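Local coordinates for putative DNA protection protein (Streptomyces coelicolor, PDB 4CYB) that probably oxidises and binds iron as a twelve-subunit cage of the Dps family, related to the ferritins, at residues J[127-131]-J[143-147]; J[19-24]-J[133-139]. All coordinates share one frame; numbering follows the deposited sequence.

Interaction 1: residues J[127-131]-J[143-147]; sequences CHDAA and NDLLV
Cys127 begins the contact by setting its SG beside the end of Leu146, 4.3 Å from CD2 of that leucine. The backbone O of Leu146 lies 4.2 Å from the same SG, so both neighbours stand at packing distance. One turn further on, the helix shows its small residues. Ala130 brings its methyl CB to 4.0 Å from Leu146 CD1, and the same CD1 lies against the backbone that joins Ala130 to Ala131, 3.8 Å from the N of Ala131. Leu146 gets there with CG anti to its own carbonyl carbon (chi1 -73°) and splits its branches: CD1 lies along the Ala130-Ala131 turn, CD2 leads back to Cys127. Ala131 closes the contact. Its CB lies 3.7 Å from CG2 of Val147 and also faces CB of Leu146, and its CA comes within 4.8 Å of the CA of Asn143, where the two backbones come nearest.

The segments run nearly antiparallel, 165° between their directions, with their axes 9.2 Å apart, as neighbours in a helical bundle. Helix 18-48 adds Leu28 against Leu146 and Arg27 against Ala130. From 143-147, Asp144 points away from 127-131 and forms a salt bridge with Arg152 of a neighbouring subunit, while His128 bonds through ND1 to Asp140 of another.

What holds the pair is thus mostly hydrocarbon and sulfur in a buried seam. The small side chain of Ala131 is consistent with the close approach of its backbone to that of Asn143, and the two branches of one leucine span from Cys127 to Ala131 along one side of the partner helix.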
loop_
_atom_site.group_PDB
_atom_site.type_symbol
_atom_site.label_atom_id
_atom_site.label_comp_id
_atom_site.label_asym_id
_atom_site.label_seq_id
_atom_site.Cartn_x
_atom_site.Cartn_y
_atom_site.Cartn_z
ATOM N N CYS J 127 -34.001 9.452 -13.757
ATOM C CA CYS J 127 -32.852 10.351 -13.654
ATOM C C CYS J 127 -32.828 11.455 -14.666
ATOM O O CYS J 127 -32.506 12.564 -14.316
ATOM C CB CYS J 127 -31.539 9.608 -13.900
ATOM S SG CYS J 127 -30.846 8.968 -12.387
ATOM N N HIS J 128 -33.068 11.156 -15.934
ATOM C CA HIS J 128 -33.080 12.258 -16.950
ATOM C C HIS J 128 -34.103 13.320 -16.573
ATOM O O HIS J 128 -33.812 14.527 -16.615
ATOM C CB HIS J 128 -33.416 11.700 -18.334
ATOM C CG HIS J 128 -32.263 10.969 -18.994
ATOM N ND1 HIS J 128 -31.151 11.602 -19.431
ATOM C CD2 HIS J 128 -32.083 9.627 -19.266
ATOM C CE1 HIS J 128 -30.318 10.711 -20.009
ATOM N NE2 HIS J 128 -30.888 9.500 -19.919
ATOM N N ASP J 129 -35.299 12.861 -16.194
ATOM C CA ASP J 129 -36.385 13.780 -15.811
ATOM C C ASP J 129 -36.024 14.573 -14.554
ATOM O O ASP J 129 -36.155 15.802 -14.526
ATOM C CB ASP J 129 -37.709 13.017 -15.616
ATOM C CG ASP J 129 -38.836 13.934 -15.186
ATOM O OD1 ASP J 129 -39.227 14.755 -16.036
ATOM O OD2 ASP J 129 -39.288 13.894 -14.010
ATOM N N ALA J 130 -35.582 13.887 -13.491
ATOM C CA ALA J 130 -35.207 14.577 -12.238
ATOM C C ALA J 130 -34.031 15.518 -12.448
ATOM O O ALA J 130 -34.014 16.601 -11.874
ATOM C CB ALA J 130 -34.903 13.586 -11.096
ATOM N N ALA J 131 -33.056 15.130 -13.272
ATOM C CA ALA J 131 -31.937 16.033 -13.629
ATOM C C ALA J 131 -32.403 17.344 -14.268
ATOM O O ALA J 131 -32.000 18.441 -13.832
ATOM C CB ALA J 131 -30.899 15.328 -14.510
ATOM N N ASN J 143 -28.361 18.282 -9.636
ATOM C CA ASN J 143 -28.307 17.877 -11.012
ATOM C C ASN J 143 -26.973 17.157 -11.337
ATOM O O ASN J 143 -26.961 16.137 -12.018
ATOM C CB ASN J 143 -28.482 19.115 -11.924
ATOM C CG ASN J 143 -28.187 18.794 -13.397
ATOM O OD1 ASN J 143 -29.108 18.492 -14.207
ATOM N ND2 ASN J 143 -26.941 18.856 -13.763
ATOM N N ASP J 144 -25.873 17.701 -10.822
ATOM C CA ASP J 144 -24.544 17.137 -11.094
ATOM C C ASP J 144 -24.427 15.723 -10.531
ATOM O O ASP J 144 -23.906 14.840 -11.228
ATOM C CB ASP J 144 -23.445 18.034 -10.522
ATOM C CG ASP J 144 -22.043 17.458 -10.788
ATOM O OD1 ASP J 144 -21.594 17.503 -11.958
ATOM O OD2 ASP J 144 -21.435 16.906 -9.845
ATOM N N LEU J 145 -24.907 15.519 -9.296
ATOM C CA LEU J 145 -24.944 14.177 -8.671
ATOM C C LEU J 145 -25.777 13.219 -9.537
ATOM O O LEU J 145 -25.359 12.123 -9.845
ATOM C CB LEU J 145 -25.474 14.255 -7.248
ATOM C CG LEU J 145 -25.927 12.950 -6.566
ATOM C CD1 LEU J 145 -24.766 11.998 -6.564
ATOM C CD2 LEU J 145 -26.375 13.327 -5.158
ATOM N N LEU J 146 -26.944 13.653 -9.991
ATOM C CA LEU J 146 -27.772 12.741 -10.759
ATOM C C LEU J 146 -27.194 12.367 -12.114
ATOM O O LEU J 146 -27.349 11.242 -12.534
ATOM C CB LEU J 146 -29.153 13.395 -10.987
ATOM C CG LEU J 146 -30.035 13.432 -9.730
ATOM C CD1 LEU J 146 -31.196 14.392 -9.994
ATOM C CD2 LEU J 146 -30.572 12.028 -9.388
ATOM N N VAL J 147 -26.550 13.310 -12.770
ATOM C CA VAL J 147 -25.972 13.050 -14.070
ATOM C C VAL J 147 -24.622 12.341 -13.945
ATOM O O VAL J 147 -24.423 11.321 -14.597
ATOM C CB VAL J 147 -25.843 14.319 -14.937
ATOM C CG1 VAL J 147 -25.100 14.024 -16.242
ATOM C CG2 VAL J 147 -27.252 14.907 -15.210
#

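Interaction 2: residues J[19-24]-J[133-139]; sequences DTRLYS and RTQEYGD
Tyr23 and Tyr137 form the aromatic part of this contact, an offset stack with ring centroids 4.8 Å apart and planes 27° from parallel. The overlap is partial: Tyr137 CE2 sits over one face of the Tyr23 ring toward its rim, 3.5 Å from Tyr23 CG. Tyr23 CB in turn lies over the face of Tyr137 as a CH-pi contact, 4.3 Å from the ring centroid. With CG anti to its backbone N (chi1 -178°), the Tyr23 ring extends across the other helix, and its OH arrives 3.3 Å from Arg133 CB.

Methyl groups add to the packing. Thr20 CG2 meets Asp139 CB at 3.8 Å, and the Thr134 methyl, CG2, packs beside the Ser24 hydroxyl, 3.6 Å from OG.

The polar contacts are few. Ser24 OG donates to Asp139 OD2 across 2.6 Å, meeting that oxygen on its anti side and near the carboxylate plane. Thr20 OG1 is 3.1 Å from Tyr137 O, a bond that is not settled, and it also hydrogen-bonds with Thr17 OG1. Elsewhere, Asp139 OD1 is paired with Arg78 and its OD2 also binds Thr142, while Tyr23 OH bonds to Arg27.

A leucine in place of Tyr23 would probably leave the exposed Tyr137 ring without its stacking mate and Arg27 without the hydroxyl it holds.

Helix 109-136 ends here in a Schellman motif, with Gly138 at positive phi, and Asp139 directly becomes the N-cap of helix 140-164. Helix 18-48 thus packs on the tight turn between the last two long helices of a ferritin-like four-helix bundle.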
loop_
_atom_site.group_PDB
_atom_site.type_symbol
_atom_site.label_atom_id
_atom_site.label_comp_id
_atom_site.label_asym_id
_atom_site.label_seq_id
_atom_site.Cartn_x
_atom_site.Cartn_y
_atom_site.Cartn_z
ATOM N N ASP J 19 -38.545 25.583 -1.242
ATOM C CA ASP J 19 -39.278 24.842 -2.286
ATOM C C ASP J 19 -38.314 23.956 -3.122
ATOM O O ASP J 19 -38.651 22.816 -3.462
ATOM C CB ASP J 19 -39.935 25.805 -3.285
ATOM C CG ASP J 19 -41.229 26.424 -2.755
ATOM O OD1 ASP J 19 -41.792 25.930 -1.749
ATOM O OD2 ASP J 19 -41.658 27.449 -3.341
ATOM N N THR J 20 -37.169 24.526 -3.459
ATOM C CA THR J 20 -36.120 23.845 -4.237
ATOM C C THR J 20 -35.609 22.638 -3.484
ATOM O O THR J 20 -35.572 21.545 -4.038
ATOM C CB THR J 20 -34.973 24.776 -4.612
ATOM O OG1 THR J 20 -35.500 25.765 -5.507
ATOM C CG2 THR J 20 -33.848 23.996 -5.349
ATOM N N ARG J 21 -35.330 22.809 -2.215
ATOM C CA ARG J 21 -34.855 21.679 -1.407
ATOM C C ARG J 21 -35.879 20.575 -1.212
ATOM O O ARG J 21 -35.579 19.392 -1.350
ATOM C CB ARG J 21 -34.329 22.215 -0.071
ATOM C CG ARG J 21 -33.161 23.161 -0.300
ATOM C CD ARG J 21 -32.517 23.582 0.995
ATOM N NE ARG J 21 -33.300 24.554 1.766
ATOM C CZ ARG J 21 -33.930 24.325 2.899
ATOM N NH1 ARG J 21 -33.892 23.125 3.471
ATOM N NH2 ARG J 21 -34.582 25.322 3.517
ATOM N N LEU J 22 -37.127 20.949 -0.944
ATOM C CA LEU J 22 -38.166 19.974 -0.804
ATOM C C LEU J 22 -38.360 19.152 -2.071
ATOM O O LEU J 22 -38.509 17.928 -2.027
ATOM C CB LEU J 22 -39.474 20.726 -0.520
ATOM C CG LEU J 22 -40.490 20.189 0.476
ATOM C CD1 LEU J 22 -41.896 20.290 -0.131
ATOM C CD2 LEU J 22 -40.209 18.802 0.993
ATOM N N TYR J 23 -38.386 19.817 -3.211
ATOM C CA TYR J 23 -38.561 19.118 -4.483
ATOM C C TYR J 23 -37.361 18.173 -4.767
ATOM O O TYR J 23 -37.534 17.010 -5.173
ATOM C CB TYR J 23 -38.776 20.115 -5.637
ATOM C CG TYR J 23 -38.995 19.405 -6.948
ATOM C CD1 TYR J 23 -40.278 18.891 -7.291
ATOM C CD2 TYR J 23 -37.961 19.247 -7.849
ATOM C CE1 TYR J 23 -40.482 18.240 -8.494
ATOM C CE2 TYR J 23 -38.155 18.565 -9.060
ATOM C CZ TYR J 23 -39.436 18.075 -9.374
ATOM O OH TYR J 23 -39.641 17.410 -10.567
ATOM N N SER J 24 -36.149 18.657 -4.543
ATOM C CA SER J 24 -34.955 17.803 -4.834
ATOM C C SER J 24 -35.011 16.583 -3.914
ATOM O O SER J 24 -34.741 15.449 -4.383
ATOM C CB SER J 24 -33.655 18.595 -4.645
ATOM O OG SER J 24 -33.409 19.456 -5.726
ATOM N N ARG J 133 -35.478 18.732 -14.118
ATOM C CA ARG J 133 -36.341 19.516 -13.219
ATOM C C ARG J 133 -35.596 20.134 -12.066
ATOM O O ARG J 133 -35.824 21.284 -11.740
ATOM C CB ARG J 133 -37.490 18.686 -12.662
ATOM C CG ARG J 133 -38.416 18.049 -13.671
ATOM C CD ARG J 133 -39.390 19.091 -14.215
ATOM N NE ARG J 133 -38.821 19.789 -15.376
ATOM C CZ ARG J 133 -38.591 19.228 -16.573
ATOM N NH1 ARG J 133 -38.866 17.950 -16.788
ATOM N NH2 ARG J 133 -38.072 19.945 -17.565
ATOM N N THR J 134 -34.682 19.384 -11.436
ATOM C CA THR J 134 -33.859 19.993 -10.354
ATOM C C THR J 134 -32.964 21.098 -10.907
ATOM O O THR J 134 -32.759 22.101 -10.249
ATOM C CB THR J 134 -33.019 18.934 -9.567
ATOM O OG1 THR J 134 -32.149 18.266 -10.476
ATOM C CG2 THR J 134 -33.934 17.936 -8.944
ATOM N N GLN J 135 -32.457 20.937 -12.123
ATOM C CA GLN J 135 -31.681 22.012 -12.733
ATOM C C GLN J 135 -32.545 23.287 -12.942
ATOM O O GLN J 135 -32.115 24.410 -12.651
ATOM C CB GLN J 135 -31.088 21.564 -14.067
ATOM C CG GLN J 135 -30.183 22.592 -14.762
ATOM C CD GLN J 135 -28.981 22.950 -13.882
ATOM O OE1 GLN J 135 -28.112 22.105 -13.630
ATOM N NE2 GLN J 135 -28.972 24.176 -13.343
ATOM N N GLU J 136 -33.769 23.110 -13.427
ATOM C CA GLU J 136 -34.671 24.263 -13.603
ATOM C C GLU J 136 -34.931 25.005 -12.307
ATOM O O GLU J 136 -35.080 26.221 -12.328
ATOM C CB GLU J 136 -36.035 23.810 -14.106
ATOM C CG GLU J 136 -36.129 23.620 -15.583
ATOM C CD GLU J 136 -37.331 22.736 -15.914
ATOM O OE1 GLU J 136 -38.347 22.771 -15.165
ATOM O OE2 GLU J 136 -37.239 21.971 -16.908
ATOM N N TYR J 137 -35.054 24.279 -11.190
ATOM C CA TYR J 137 -35.232 24.910 -9.883
ATOM C C TYR J 137 -33.958 25.517 -9.305
ATOM O O TYR J 137 -34.027 26.092 -8.240
ATOM C CB TYR J 137 -35.692 23.905 -8.840
ATOM C CG TYR J 137 -37.149 23.731 -8.533
ATOM C CD1 TYR J 137 -37.832 24.614 -7.631
ATOM C CD2 TYR J 137 -37.851 22.629 -9.052
ATOM C CE1 TYR J 137 -39.186 24.430 -7.301
ATOM C CE2 TYR J 137 -39.200 22.427 -8.727
ATOM C CZ TYR J 137 -39.860 23.326 -7.865
ATOM O OH TYR J 137 -41.191 23.092 -7.590
ATOM N N GLY J 138 -32.800 25.350 -9.937
ATOM C CA GLY J 138 -31.594 26.020 -9.446
ATOM C C GLY J 138 -30.710 25.116 -8.564
ATOM O O GLY J 138 -29.688 25.592 -8.037
ATOM N N ASP J 139 -31.066 23.827 -8.443
ATOM C CA ASP J 139 -30.256 22.891 -7.591
ATOM C C ASP J 139 -29.135 22.269 -8.436
ATOM O O ASP J 139 -29.235 21.107 -8.871
ATOM C CB ASP J 139 -31.131 21.858 -6.939
ATOM C CG ASP J 139 -30.376 21.081 -5.811
ATOM O OD1 ASP J 139 -29.139 21.270 -5.731
ATOM O OD2 ASP J 139 -31.018 20.310 -5.088
#

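How the interactions relate
Both contacts draw on helix 109-136, interaction 1 on the turns before its C-terminal end and interaction 2 on that end itself, with centres about 11 Å apart. Thr134 joins them: its OG1 bonds back to Ala130 O and sits 4.0 Å from Leu146 CD1, while Asn143 packs on Thr134 and Gln135. Arg27, from helix 18-48, provides a second link, since its NH1 serves both Asp129 and the Tyr23 hydroxyl. The principle is that of a bundle, in which one helix meets the same two neighbours over consecutive turns. Neither contact reaches the iron site of Asp73 and Glu77; interaction 1 joins helix 109-136 to 140-164, and interaction 2 joins the end of 109-136 to 18-48.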